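Local coordinates for Rab GDP dissociation inhibitor alpha (Naegleria fowleri, PDB 6C87), which probably binds GDP-bound, prenylated Rab GTPases, slows release of their nucleotide and retrieves them from membranes, as other Rab GDP dissociation inhibitors do, at residues L113-F118 with A325-I330; C346-T351 with K359-V364. All blocks are in the same frame, centred on the assembly; numbering follows the deposited sequence.

Contact 1 (L113-F118 with A325-I330); sequences LVEGSF and AKSSQI
The F118 ring meets S328 OG and Q329 O at its edge, close to the ring plane, with CD1 3.1 Å from S328 OG. A second flat group, the E115 carboxylate, takes K326 N from above its plane: OE1 lies 3.1 Å from that nitrogen along an almost straight N-H line (176°). K326 NZ reaches the same oxygen in a long salt bridge as its bent chain crosses E115 obliquely. On the other carboxylate oxygen, OE2, a water donates a bond at 2.7 Å and continues to S327 OG. That hydroxyl, set between its own N and carbonyl carbon (chi1 57°), also accepts E115 N at 3.0 Å. Alongside, V114 CG1 rests on the S328 backbone, 3.6 Å from S328 N. Further along, Q329 N binds G116 O and F118 N binds Q329 O, at 2.9 and 2.7 Å. Q329 thus uses both backbone groups toward one partner strand, while its side-chain end leads away, OE1 bonding T419 OG1, and S117 OG bonds Y222. The example illustrates parallel pairing of strands far apart in sequence: polar side chains tie the loop residues at the entrance, then the backbone ladder takes over within the mixed sheet of the GDI fold.

Contact 2 (C346-T351 with K359-V364); sequences CVTSFT and KYIAIV
With F350 CG held between its own backbone N and carbonyl carbon (chi1 39°) and Y360 CG anti to its carbonyl carbon (chi1 -54°), the two aromatic side chains run side by side in the same direction. Their rings are nevertheless turned steeply against each other. The edge of F350 addresses the face of Y360 in a T-shaped stack, with centroids 5.5 Å apart and planes at 73°; F350 CE1 stands over the rim of the tyrosine rather than its centre, 3.9 Å from Y360 CZ. K359 O approaches the F350 edge, and S349 OG, which probably bonds K326 O, sits over the centre of one F350 face.

Beyond this aromatic end the pairing is a regular antiparallel ladder. C346 with I363 and T348 with I361 are hydrogen-bonded pairs, each carrying two N-H...O bonds; those of the second pair are the shorter, T348 N to I361 O at 2.8 Å and I361 N to T348 O at 2.7 Å. A water donates to both C346 O and I361 O, giving these carbonyls a further partner. In the non-hydrogen-bonded pair between them, V347 CG2 packs on A362 CB at 3.9 Å.

This is a beta hairpin within a larger sheet. Strand 302-315 pairs with the outer side of 360-367, and strand 328-332 with that of 343-349. Helix 378-384 covers the face carrying A362, its L384 touching that alanine, while P86 lies against C346 and I363 on the reverse face.

Coming from the N terminus, the chain has already formed several strands and helices when it reaches strand 111-121; 206 residues, many of them helical, separate segment 113-118 from 325-330, and contact 1 closes this long loop. Contact 2 opens only afterwards and closes a short one, with seven residues between 346-351 and 359-364. The two therefore follow in series and neither nest nor cross. In space they are neighbours, their centres about 9 Å apart, because strands 328-332 and 343-349 are adjacent: S328 O and V347 N probably form a hydrogen bond between them. Together they align strands 111-121, 328-332, 343-349 and 360-367, illustrating how one mixed sheet joins a distant return to a local hairpin.

Contact 1 (L113-F118 with A325-I330)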
ATOM      1  N   LEU A 113     -27.843   9.533  15.156  1.00 38.89           N
ATOM      2  CA  LEU A 113     -28.218   8.272  14.529  1.00 37.97           C
ATOM      3  C   LEU A 113     -29.580   8.371  13.846  1.00 34.71           C
ATOM      4  O   LEU A 113     -30.431   9.197  14.198  1.00 37.11           O
ATOM      5  CB  LEU A 113     -28.200   7.138  15.559  1.00 40.46           C
ATOM      6  CG  LEU A 113     -29.024   7.213  16.852  1.00 50.19           C
ATOM      7  CD1 LEU A 113     -30.416   6.605  16.639  1.00 49.35           C
ATOM      8  CD2 LEU A 113     -28.300   6.612  18.074  1.00 48.96           C
ATOM      9  N   VAL A 114     -29.752   7.551  12.833  1.00 30.03           N
ATOM     10  CA  VAL A 114     -31.023   7.360  12.153  1.00 28.18           C
ATOM     11  C   VAL A 114     -31.743   6.193  12.812  1.00 35.11           C
ATOM     12  O   VAL A 114     -31.132   5.154  13.107  1.00 35.12           O
ATOM     13  CB  VAL A 114     -30.780   7.125  10.650  1.00 35.71           C
ATOM     14  CG1 VAL A 114     -32.079   6.847   9.924  1.00 26.94           C
ATOM     15  CG2 VAL A 114     -30.049   8.330  10.053  1.00 28.82           C
ATOM     16  N   GLU A 115     -33.050   6.344  13.034  1.00 38.69           N
ATOM     17  CA  GLU A 115     -33.756   5.380  13.874  1.00 41.15           C
ATOM     18  C   GLU A 115     -34.207   4.129  13.128  1.00 43.23           C
ATOM     19  O   GLU A 115     -34.368   3.080  13.753  1.00 51.91           O
ATOM     20  CB  GLU A 115     -34.939   6.053  14.567  1.00 42.24           C
ATOM     21  CG  GLU A 115     -34.486   7.068  15.602  1.00 46.12           C
ATOM     22  CD  GLU A 115     -35.628   7.857  16.218  1.00 50.76           C
ATOM     23  OE1 GLU A 115     -36.771   7.348  16.256  1.00 52.12           O
ATOM     24  OE2 GLU A 115     -35.377   8.989  16.673  1.00 50.02           O
ATOM     25  N   GLY A 116     -34.425   4.192  11.824  1.00 40.94           N
ATOM     26  CA  GLY A 116     -35.031   3.086  11.111  1.00 36.65           C
ATOM     27  C   GLY A 116     -34.268   2.695   9.865  1.00 38.37           C
ATOM     28  O   GLY A 116     -33.602   3.512   9.231  1.00 36.07           O
ATOM     29  N   SER A 117     -34.337   1.404   9.544  1.00 40.15           N
ATOM     30  CA  SER A 117     -33.829   0.899   8.270  1.00 33.03           C
ATOM     31  C   SER A 117     -34.840  -0.095   7.726  1.00 35.87           C
ATOM     32  O   SER A 117     -34.972  -1.195   8.278  1.00 31.06           O
ATOM     33  CB  SER A 117     -32.464   0.246   8.422  1.00 29.33           C
ATOM     34  OG  SER A 117     -31.994  -0.178   7.157  1.00 37.25           O
ATOM     35  N   PHE A 118     -35.521   0.277   6.630  1.00 27.37           N
ATOM     36  CA  PHE A 118     -36.654  -0.472   6.106  1.00 34.55           C
ATOM     37  C   PHE A 118     -36.509  -0.728   4.613  1.00 40.32           C
ATOM     38  O   PHE A 118     -35.862   0.035   3.892  1.00 41.58           O
ATOM     39  CB  PHE A 118     -37.970   0.264   6.351  1.00 36.25           C
ATOM     40  CG  PHE A 118     -38.300   0.399   7.784  1.00 30.00           C
ATOM     41  CD1 PHE A 118     -37.802   1.459   8.517  1.00 32.11           C
ATOM     42  CD2 PHE A 118     -39.073  -0.558   8.419  1.00 31.35           C
ATOM     43  CE1 PHE A 118     -38.089   1.576   9.864  1.00 38.14           C
ATOM     44  CE2 PHE A 118     -39.358  -0.452   9.765  1.00 34.85           C
ATOM     45  CZ  PHE A 118     -38.863   0.617  10.489  1.00 34.39           C
ATOM     46  N   ALA A 325     -40.926   5.702  14.075  1.00 34.19           N
ATOM     47  CA  ALA A 325     -39.573   6.197  13.869  1.00 39.92           C
ATOM     48  C   ALA A 325     -39.593   7.674  13.474  1.00 41.86           C
ATOM     49  O   ALA A 325     -40.404   8.101  12.644  1.00 39.16           O
ATOM     50  CB  ALA A 325     -38.869   5.365  12.793  1.00 36.66           C
ATOM     51  N   LYS A 326     -38.714   8.460  14.097  1.00 37.20           N
ATOM     52  CA  LYS A 326     -38.601   9.880  13.801  1.00 31.70           C
ATOM     53  C   LYS A 326     -37.533  10.182  12.751  1.00 30.69           C
ATOM     54  O   LYS A 326     -37.373  11.344  12.361  1.00 27.32           O
ATOM     55  CB  LYS A 326     -38.328  10.649  15.096  1.00 31.40           C
ATOM     56  CG  LYS A 326     -39.456  10.494  16.104  1.00 40.32           C
ATOM     57  CD  LYS A 326     -39.128  11.163  17.426  1.00 43.93           C
ATOM     58  CE  LYS A 326     -39.483  10.254  18.573  1.00 58.78           C
ATOM     59  NZ  LYS A 326     -38.708   8.977  18.522  1.00 65.66           N
ATOM     60  N   SER A 327     -36.785   9.176  12.314  1.00 28.15           N
ATOM     61  CA  SER A 327     -35.883   9.271  11.173  1.00 24.52           C
ATOM     62  C   SER A 327     -35.701   7.861  10.638  1.00 29.24           C
ATOM     63  O   SER A 327     -35.712   6.897  11.410  1.00 28.82           O
ATOM     64  CB  SER A 327     -34.525   9.886  11.546  1.00 24.56           C
ATOM     65  OG  SER A 327     -33.863   9.167  12.584  1.00 25.19           O
ATOM     66  N   SER A 328     -35.550   7.735   9.319  1.00 31.63           N
ATOM     67  CA  SER A 328     -35.560   6.390   8.763  1.00 36.13           C
ATOM     68  C   SER A 328     -34.980   6.366   7.357  1.00 34.61           C
ATOM     69  O   SER A 328     -35.164   7.299   6.573  1.00 38.19           O
ATOM     70  CB  SER A 328     -36.979   5.814   8.749  1.00 48.81           C
ATOM     71  OG  SER A 328     -36.945   4.427   8.487  1.00 66.99           O
ATOM     72  N   GLN A 329     -34.296   5.265   7.056  1.00 32.30           N
ATOM     73  CA  GLN A 329     -33.922   4.881   5.701  1.00 32.13           C
ATOM     74  C   GLN A 329     -34.937   3.860   5.192  1.00 32.33           C
ATOM     75  O   GLN A 329     -35.249   2.892   5.896  1.00 34.94           O
ATOM     76  CB  GLN A 329     -32.514   4.281   5.686  1.00 28.36           C
ATOM     77  CG  GLN A 329     -32.040   3.793   4.325  1.00 33.02           C
ATOM     78  CD  GLN A 329     -31.560   4.921   3.430  1.00 41.81           C
ATOM     79  OE1 GLN A 329     -32.353   5.736   2.958  1.00 38.75           O
ATOM     80  NE2 GLN A 329     -30.254   4.956   3.171  1.00 41.81           N
ATOM     81  N   ILE A 330     -35.444   4.068   3.972  1.00 35.06           N
ATOM     82  CA  ILE A 330     -36.422   3.173   3.352  1.00 30.49           C
ATOM     83  C   ILE A 330     -35.993   2.889   1.919  1.00 28.78           C
ATOM     84  O   ILE A 330     -35.927   3.812   1.099  1.00 31.10           O
ATOM     85  CB  ILE A 330     -37.837   3.772   3.363  1.00 34.58           C
ATOM     86  CG1 ILE A 330     -38.143   4.424   4.717  1.00 29.34           C
ATOM     87  CG2 ILE A 330     -38.863   2.685   3.045  1.00 29.66           C
ATOM     88  CD1 ILE A 330     -39.469   5.112   4.772  1.00 24.63           C
TER
HETATM   89  O   HOH W   1     -34.072  10.375  14.783  1.00 27.52           O

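Contact 2 (C346-T351 with K359-V364)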
ATOM      1  N   CYS A 346     -35.771   8.723   2.361  1.00 29.89           N
ATOM      2  CA  CYS A 346     -35.197   8.986   3.670  1.00 42.24           C
ATOM      3  C   CYS A 346     -36.087   9.965   4.417  1.00 40.22           C
ATOM      4  O   CYS A 346     -36.654  10.888   3.822  1.00 35.90           O
ATOM      5  CB  CYS A 346     -33.777   9.545   3.570  1.00 47.94           C
ATOM      6  SG  CYS A 346     -33.689  11.170   2.841  1.00 54.00           S
ATOM      7  N   VAL A 347     -36.226   9.736   5.716  1.00 37.09           N
ATOM      8  CA  VAL A 347     -37.104  10.524   6.564  1.00 34.08           C
ATOM      9  C   VAL A 347     -36.260  11.132   7.668  1.00 34.29           C
ATOM     10  O   VAL A 347     -35.491  10.426   8.325  1.00 37.54           O
ATOM     11  CB  VAL A 347     -38.242   9.674   7.150  1.00 34.14           C
ATOM     12  CG1 VAL A 347     -39.200  10.560   7.937  1.00 27.82           C
ATOM     13  CG2 VAL A 347     -38.954   8.914   6.040  1.00 33.28           C
ATOM     14  N   THR A 348     -36.379  12.440   7.847  1.00 31.04           N
ATOM     15  CA  THR A 348     -35.760  13.153   8.950  1.00 34.42           C
ATOM     16  C   THR A 348     -36.818  14.045   9.573  1.00 36.94           C
ATOM     17  O   THR A 348     -37.902  14.223   9.015  1.00 37.24           O
ATOM     18  CB  THR A 348     -34.548  13.972   8.487  1.00 32.00           C
ATOM     19  OG1 THR A 348     -34.956  14.867   7.449  1.00 37.47           O
ATOM     20  CG2 THR A 348     -33.461  13.053   7.956  1.00 24.80           C
ATOM     21  N   SER A 349     -36.516  14.589  10.749  1.00 37.64           N
ATOM     22  CA  SER A 349     -37.535  15.324  11.483  1.00 36.14           C
ATOM     23  C   SER A 349     -36.877  16.281  12.476  1.00 35.50           C
ATOM     24  O   SER A 349     -35.688  16.604  12.362  1.00 30.05           O
ATOM     25  CB  SER A 349     -38.470  14.344  12.207  1.00 37.49           C
ATOM     26  OG  SER A 349     -37.755  13.660  13.222  1.00 33.97           O
ATOM     27  N   PHE A 350     -37.665  16.712  13.462  1.00 32.12           N
ATOM     28  CA  PHE A 350     -37.172  17.545  14.550  1.00 31.59           C
ATOM     29  C   PHE A 350     -35.975  16.919  15.252  1.00 36.63           C
ATOM     30  O   PHE A 350     -35.142  17.641  15.809  1.00 34.55           O
ATOM     31  CB  PHE A 350     -38.306  17.802  15.557  1.00 37.25           C
ATOM     32  CG  PHE A 350     -39.214  16.596  15.795  1.00 56.25           C
ATOM     33  CD1 PHE A 350     -40.265  16.300  14.920  1.00 44.99           C
ATOM     34  CD2 PHE A 350     -39.028  15.766  16.904  1.00 66.98           C
ATOM     35  CE1 PHE A 350     -41.092  15.202  15.130  1.00 37.61           C
ATOM     36  CE2 PHE A 350     -39.865  14.662  17.123  1.00 63.20           C
ATOM     37  CZ  PHE A 350     -40.900  14.385  16.230  1.00 49.71           C
ATOM     38  N   THR A 351     -35.861  15.584  15.230  1.00 37.32           N
ATOM     39  CA  THR A 351     -34.776  14.925  15.953  1.00 39.58           C
ATOM     40  C   THR A 351     -33.410  15.234  15.362  1.00 33.90           C
ATOM     41  O   THR A 351     -32.401  15.083  16.060  1.00 33.24           O
ATOM     42  CB  THR A 351     -34.973  13.399  16.014  1.00 34.52           C
ATOM     43  OG1 THR A 351     -35.121  12.854  14.696  1.00 33.41           O
ATOM     44  CG2 THR A 351     -36.165  13.039  16.879  1.00 28.52           C
ATOM     45  N   LYS A 359     -43.064  17.693  12.941  1.00 29.30           N
ATOM     46  CA  LYS A 359     -42.986  17.656  11.491  1.00 31.72           C
ATOM     47  C   LYS A 359     -41.901  16.687  11.043  1.00 31.89           C
ATOM     48  O   LYS A 359     -40.890  16.486  11.724  1.00 30.42           O
ATOM     49  CB  LYS A 359     -42.729  19.051  10.904  1.00 30.46           C
ATOM     50  CG  LYS A 359     -43.910  20.020  11.016  1.00 29.39           C
ATOM     51  CD  LYS A 359     -45.101  19.520  10.182  1.00 32.59           C
ATOM     52  CE  LYS A 359     -46.065  20.642   9.775  1.00 31.42           C
ATOM     53  NZ  LYS A 359     -46.767  21.299  10.920  1.00 33.33           N
ATOM     54  N   TYR A 360     -42.138  16.082   9.890  1.00 35.70           N
ATOM     55  CA  TYR A 360     -41.240  15.104   9.300  1.00 30.77           C
ATOM     56  C   TYR A 360     -40.987  15.500   7.852  1.00 32.24           C
ATOM     57  O   TYR A 360     -41.898  15.967   7.158  1.00 33.95           O
ATOM     58  CB  TYR A 360     -41.841  13.679   9.371  1.00 28.53           C
ATOM     59  CG  TYR A 360     -42.276  13.223  10.763  1.00 30.14           C
ATOM     60  CD1 TYR A 360     -43.426  13.744  11.360  1.00 28.32           C
ATOM     61  CD2 TYR A 360     -41.557  12.248  11.468  1.00 27.73           C
ATOM     62  CE1 TYR A 360     -43.834  13.340  12.621  1.00 27.67           C
ATOM     63  CE2 TYR A 360     -41.969  11.829  12.743  1.00 26.69           C
ATOM     64  CZ  TYR A 360     -43.116  12.384  13.305  1.00 29.58           C
ATOM     65  OH  TYR A 360     -43.556  11.998  14.552  1.00 37.19           O
ATOM     66  N   ILE A 361     -39.745  15.339   7.409  1.00 28.35           N
ATOM     67  CA  ILE A 361     -39.365  15.525   6.015  1.00 25.23           C
ATOM     68  C   ILE A 361     -39.110  14.142   5.440  1.00 32.91           C
ATOM     69  O   ILE A 361     -38.224  13.420   5.917  1.00 40.63           O
ATOM     70  CB  ILE A 361     -38.110  16.395   5.859  1.00 32.30           C
ATOM     71  CG1 ILE A 361     -38.186  17.667   6.703  1.00 24.47           C
ATOM     72  CG2 ILE A 361     -37.911  16.726   4.391  1.00 34.51           C
ATOM     73  CD1 ILE A 361     -39.360  18.558   6.380  1.00 29.40           C
ATOM     74  N   ALA A 362     -39.910  13.747   4.460  1.00 31.82           N
ATOM     75  CA  ALA A 362     -39.716  12.490   3.747  1.00 28.54           C
ATOM     76  C   ALA A 362     -39.457  12.835   2.293  1.00 31.38           C
ATOM     77  O   ALA A 362     -40.276  13.501   1.648  1.00 31.25           O
ATOM     78  CB  ALA A 362     -40.921  11.554   3.890  1.00 23.99           C
ATOM     79  N   ILE A 363     -38.292  12.447   1.795  1.00 34.15           N
ATOM     80  CA  ILE A 363     -37.884  12.800   0.446  1.00 28.53           C
ATOM     81  C   ILE A 363     -37.758  11.516  -0.359  1.00 30.30           C
ATOM     82  O   ILE A 363     -37.043  10.590   0.041  1.00 30.73           O
ATOM     83  CB  ILE A 363     -36.589  13.627   0.451  1.00 26.19           C
ATOM     84  CG1 ILE A 363     -36.844  14.904   1.272  1.00 30.74           C
ATOM     85  CG2 ILE A 363     -36.169  13.972  -0.979  1.00 23.88           C
ATOM     86  CD1 ILE A 363     -35.778  15.965   1.194  1.00 40.41           C
ATOM     87  N   VAL A 364     -38.488  11.452  -1.469  1.00 31.49           N
ATOM     88  CA  VAL A 364     -38.547  10.280  -2.330  1.00 32.81           C
ATOM     89  C   VAL A 364     -37.726  10.574  -3.577  1.00 37.57           C
ATOM     90  O   VAL A 364     -37.883  11.634  -4.194  1.00 44.51           O
ATOM     91  CB  VAL A 364     -39.999   9.930  -2.695  1.00 36.78           C
ATOM     92  CG1 VAL A 364     -40.047   8.615  -3.467  1.00 30.83           C
ATOM     93  CG2 VAL A 364     -40.858   9.880  -1.437  1.00 39.94           C
TER
HETATM   94  O   HOH W   2     -35.873  13.717   4.367  1.00 37.15           O